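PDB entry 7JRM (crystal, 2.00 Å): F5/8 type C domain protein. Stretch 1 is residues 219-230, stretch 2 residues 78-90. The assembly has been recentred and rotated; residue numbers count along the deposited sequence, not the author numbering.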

# COMPACT_ATOMS: atom_id res chain seq x y z
N ALA A 219 -2.17 -35.79 -4.21
CA ALA A 219 -1.87 -34.66 -5.09
C ALA A 219 -1.82 -33.36 -4.30
O ALA A 219 -2.73 -33.06 -3.52
CB ALA A 219 -2.91 -34.56 -6.20
N ASP A 220 -0.75 -32.59 -4.51
CA ASP A 220 -0.54 -31.30 -3.85
C ASP A 220 -0.54 -31.44 -2.33
O ASP A 220 -0.88 -30.50 -1.61
CB ASP A 220 -1.59 -30.28 -4.29
CG ASP A 220 -1.02 -28.88 -4.43
OD1 ASP A 220 -0.15 -28.67 -5.30
OD2 ASP A 220 -1.45 -27.98 -3.67
N ALA A 221 -0.17 -32.62 -1.83
CA ALA A 221 -0.12 -32.86 -0.39
C ALA A 221 0.91 -31.95 0.26
O ALA A 221 2.09 -31.97 -0.11
CB ALA A 221 0.20 -34.33 -0.11
N LYS A 222 0.47 -31.16 1.23
CA LYS A 222 1.34 -30.15 1.81
C LYS A 222 0.89 -29.83 3.23
O LYS A 222 -0.29 -29.95 3.56
CB LYS A 222 1.35 -28.88 0.96
CG LYS A 222 -0.01 -28.22 0.82
CD LYS A 222 0.04 -27.04 -0.15
CE LYS A 222 -1.36 -26.55 -0.48
NZ LYS A 222 -1.35 -25.58 -1.62
N PHE A 223 1.84 -29.41 4.05
CA PHE A 223 1.54 -28.84 5.35
C PHE A 223 1.23 -27.35 5.19
O PHE A 223 1.73 -26.69 4.29
CB PHE A 223 2.71 -29.02 6.32
CG PHE A 223 2.88 -30.43 6.81
CD1 PHE A 223 1.89 -31.04 7.56
CD2 PHE A 223 4.03 -31.14 6.53
CE1 PHE A 223 2.04 -32.33 8.02
CE2 PHE A 223 4.19 -32.44 6.98
CZ PHE A 223 3.20 -33.03 7.73
N ARG A 224 0.38 -26.84 6.09
CA ARG A 224 0.03 -25.43 6.09
C ARG A 224 0.07 -24.92 7.52
O ARG A 224 -0.53 -25.52 8.42
CB ARG A 224 -1.36 -25.20 5.48
CG ARG A 224 -1.52 -25.72 4.06
CD ARG A 224 -2.96 -25.62 3.60
NE ARG A 224 -3.39 -24.24 3.42
CZ ARG A 224 -3.95 -23.76 2.31
NH1 ARG A 224 -4.31 -22.49 2.24
NH2 ARG A 224 -4.15 -24.56 1.28
N ASN A 225 0.78 -23.81 7.73
CA ASN A 225 0.99 -23.25 9.05
C ASN A 225 0.27 -21.92 9.19
O ASN A 225 0.13 -21.16 8.23
CB ASN A 225 2.48 -23.06 9.35
CG ASN A 225 3.13 -24.33 9.86
OD1 ASN A 225 2.55 -25.41 9.79
ND2 ASN A 225 4.35 -24.20 10.36
N LEU A 226 -0.20 -21.64 10.41
CA LEU A 226 -0.78 -20.34 10.71
C LEU A 226 0.27 -19.25 10.55
O LEU A 226 1.47 -19.48 10.74
CB LEU A 226 -1.35 -20.32 12.12
CG LEU A 226 -2.35 -21.43 12.47
CD1 LEU A 226 -2.89 -21.25 13.88
CD2 LEU A 226 -3.49 -21.45 11.46
N ALA A 227 -0.18 -18.06 10.19
CA ALA A 227 0.73 -16.96 9.92
C ALA A 227 1.51 -16.58 11.17
O ALA A 227 0.98 -16.61 12.29
CB ALA A 227 -0.04 -15.74 9.39
N GLU A 228 2.78 -16.23 10.98
CA GLU A 228 3.63 -15.75 12.06
C GLU A 228 3.50 -14.25 12.27
O GLU A 228 4.32 -13.66 12.98
CB GLU A 228 5.09 -16.11 11.77
CG GLU A 228 5.42 -17.57 12.02
CD GLU A 228 6.88 -17.90 11.75
OE1 GLU A 228 7.33 -17.70 10.60
OE2 GLU A 228 7.56 -18.36 12.68
N TYR A 229 2.48 -13.62 11.68
CA TYR A 229 2.23 -12.20 11.82
C TYR A 229 0.73 -11.99 11.98
O TYR A 229 -0.08 -12.88 11.72
CB TYR A 229 2.76 -11.41 10.62
CG TYR A 229 1.99 -11.68 9.34
CD1 TYR A 229 2.27 -12.79 8.56
CD2 TYR A 229 0.98 -10.82 8.93
CE1 TYR A 229 1.56 -13.04 7.40
CE2 TYR A 229 0.27 -11.06 7.77
CZ TYR A 229 0.57 -12.17 7.01
OH TYR A 229 -0.14 -12.42 5.85
N ASP A 230 0.36 -10.78 12.41
CA ASP A 230 -1.04 -10.38 12.50
C ASP A 230 -1.14 -8.93 12.08
O ASP A 230 -0.48 -8.06 12.67
CB ASP A 230 -1.59 -10.58 13.91
CG ASP A 230 -3.10 -10.73 13.92
OD1 ASP A 230 -3.76 -10.19 13.01
OD2 ASP A 230 -3.63 -11.38 14.85
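Stretch 2 78-90: AVTDKETQLSDLN

Stretch 2 runs against stretch 1 as an antiparallel neighbour, its strand 83-85 pairing with strand 221-224 at 152° between their N-to-C directions and 4.4 Å at closest approach. It arrives extended from Ala 78 and Val 79, the Val 79 O lying 3.7 Å from Leu 226 CD2. Thr 80 then offers OG1 to Arg 224 NE at 2.8 Å, in the guanidinium plane where an N-H can point at it. At Asp 81 the backbone departs from regular strand geometry, yet backbone hydrogen bonds to Asn 225 continue: Asp 81 N donates to Asn 225 O (2.7 Å), and Lys 82 O accepts from Asn 225 N (3.0 Å).

Extended geometry resumes at Lys 82, and side chains alternate. Charges gather on one face: Glu 83 OE1 bridges to Lys 222 NZ at 3.0 Å while OE2 lies over the guanidinium, 3.5 Å from Arg 224 NH1, a contact of charge alone. Thr 84 and Phe 223 bond both ways, N to O at 3.0 and 2.8 Å; the flanking pairs, Glu 83 with Arg 224 and Gln 85 with Lys 222, are non-hydrogen-bonded. Leu 86 N still reaches Ala 221 O (3.0 Å) as the chain turns, and its CD1 covers the Phe 223 ring, 3.9 Å from the centroid; Leu 89 CD1 meets the ring edge, 4.1 Å from Phe 223 CD2.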

# COMPACT_ATOMS: atom_id res chain seq x y z
N ALA A 78 -9.64 -23.17 8.05
CA ALA A 78 -8.31 -22.73 8.45
C ALA A 78 -7.79 -21.67 7.50
O ALA A 78 -7.94 -21.78 6.28
CB ALA A 78 -7.33 -23.91 8.50
N VAL A 79 -7.18 -20.63 8.06
CA VAL A 79 -6.56 -19.56 7.29
C VAL A 79 -5.06 -19.62 7.58
O VAL A 79 -4.62 -19.25 8.68
CB VAL A 79 -7.14 -18.18 7.64
CG1 VAL A 79 -6.43 -17.09 6.85
CG2 VAL A 79 -8.64 -18.16 7.38
N THR A 80 -4.28 -20.07 6.61
CA THR A 80 -2.88 -20.38 6.80
C THR A 80 -2.01 -19.49 5.92
O THR A 80 -2.50 -18.72 5.09
CB THR A 80 -2.59 -21.86 6.49
OG1 THR A 80 -2.86 -22.11 5.10
CG2 THR A 80 -3.48 -22.75 7.34
N ASP A 81 -0.69 -19.60 6.12
CA ASP A 81 0.27 -18.80 5.37
C ASP A 81 1.32 -19.68 4.69
O ASP A 81 1.14 -20.08 3.54
CB ASP A 81 0.95 -17.79 6.29
CG ASP A 81 1.84 -16.81 5.54
OD1 ASP A 81 1.61 -16.62 4.32
OD2 ASP A 81 2.75 -16.23 6.16
N LYS A 82 2.41 -19.97 5.39
CA LYS A 82 3.49 -20.75 4.81
C LYS A 82 3.06 -22.19 4.57
O LYS A 82 2.37 -22.79 5.39
CB LYS A 82 4.72 -20.71 5.72
CG LYS A 82 5.32 -19.33 5.91
CD LYS A 82 5.46 -18.59 4.59
CE LYS A 82 6.30 -17.34 4.76
NZ LYS A 82 6.00 -16.32 3.71
N GLU A 83 3.48 -22.74 3.43
CA GLU A 83 3.16 -24.10 3.06
C GLU A 83 4.43 -24.87 2.74
O GLU A 83 5.42 -24.30 2.27
CB GLU A 83 2.21 -24.15 1.85
CG GLU A 83 0.86 -23.49 2.10
CD GLU A 83 0.04 -23.34 0.84
OE1 GLU A 83 0.53 -23.73 -0.24
OE2 GLU A 83 -1.10 -22.82 0.92
N THR A 84 4.41 -26.17 3.02
CA THR A 84 5.53 -27.06 2.77
C THR A 84 5.02 -28.32 2.09
O THR A 84 4.23 -29.06 2.69
CB THR A 84 6.27 -27.41 4.06
OG1 THR A 84 6.65 -26.21 4.75
CG2 THR A 84 7.51 -28.24 3.76
N GLN A 85 5.45 -28.55 0.86
CA GLN A 85 5.05 -29.75 0.14
C GLN A 85 5.66 -30.98 0.81
O GLN A 85 6.83 -30.97 1.22
CB GLN A 85 5.49 -29.68 -1.32
CG GLN A 85 4.74 -28.65 -2.14
CD GLN A 85 3.38 -29.15 -2.59
OE1 GLN A 85 3.12 -30.35 -2.61
NE2 GLN A 85 2.50 -28.23 -2.97
N LEU A 86 4.86 -32.04 0.93
CA LEU A 86 5.37 -33.28 1.51
C LEU A 86 6.44 -33.89 0.62
O LEU A 86 7.40 -34.49 1.12
CB LEU A 86 4.22 -34.27 1.72
CG LEU A 86 3.65 -34.36 3.14
CD1 LEU A 86 3.12 -33.01 3.59
CD2 LEU A 86 2.56 -35.41 3.20
N SER A 87 6.30 -33.75 -0.70
CA SER A 87 7.32 -34.24 -1.62
C SER A 87 8.63 -33.47 -1.51
O SER A 87 9.66 -33.95 -1.98
CB SER A 87 6.79 -34.19 -3.05
OG SER A 87 6.73 -32.86 -3.53
N ASP A 88 8.60 -32.28 -0.91
CA ASP A 88 9.82 -31.53 -0.62
C ASP A 88 10.44 -31.93 0.72
O ASP A 88 11.43 -31.32 1.13
CB ASP A 88 9.53 -30.02 -0.63
CG ASP A 88 9.28 -29.49 -2.02
OD1 ASP A 88 9.49 -30.25 -3.00
OD2 ASP A 88 8.88 -28.32 -2.15
N LEU A 89 9.87 -32.92 1.39
CA LEU A 89 10.39 -33.45 2.65
C LEU A 89 10.74 -34.92 2.46
O LEU A 89 10.52 -35.51 1.40
CB LEU A 89 9.38 -33.27 3.78
CG LEU A 89 9.05 -31.84 4.20
CD1 LEU A 89 7.71 -31.79 4.91
CD2 LEU A 89 10.14 -31.26 5.08
N ASN A 90 11.30 -35.52 3.51
CA ASN A 90 11.64 -36.93 3.53
C ASN A 90 10.70 -37.65 4.50
O ASN A 90 10.55 -37.23 5.65
CB ASN A 90 13.09 -37.14 3.95
CG ASN A 90 14.08 -36.66 2.90
OD1 ASN A 90 13.99 -37.04 1.73
ND2 ASN A 90 15.01 -35.81 3.31
O HOH W 1 3.86 -16.75 8.54
O HOH W 2 3.16 -19.49 8.46
O HOH W 3 -2.22 -22.54 -1.24
O HOH W 4 3.66 -32.86 -1.95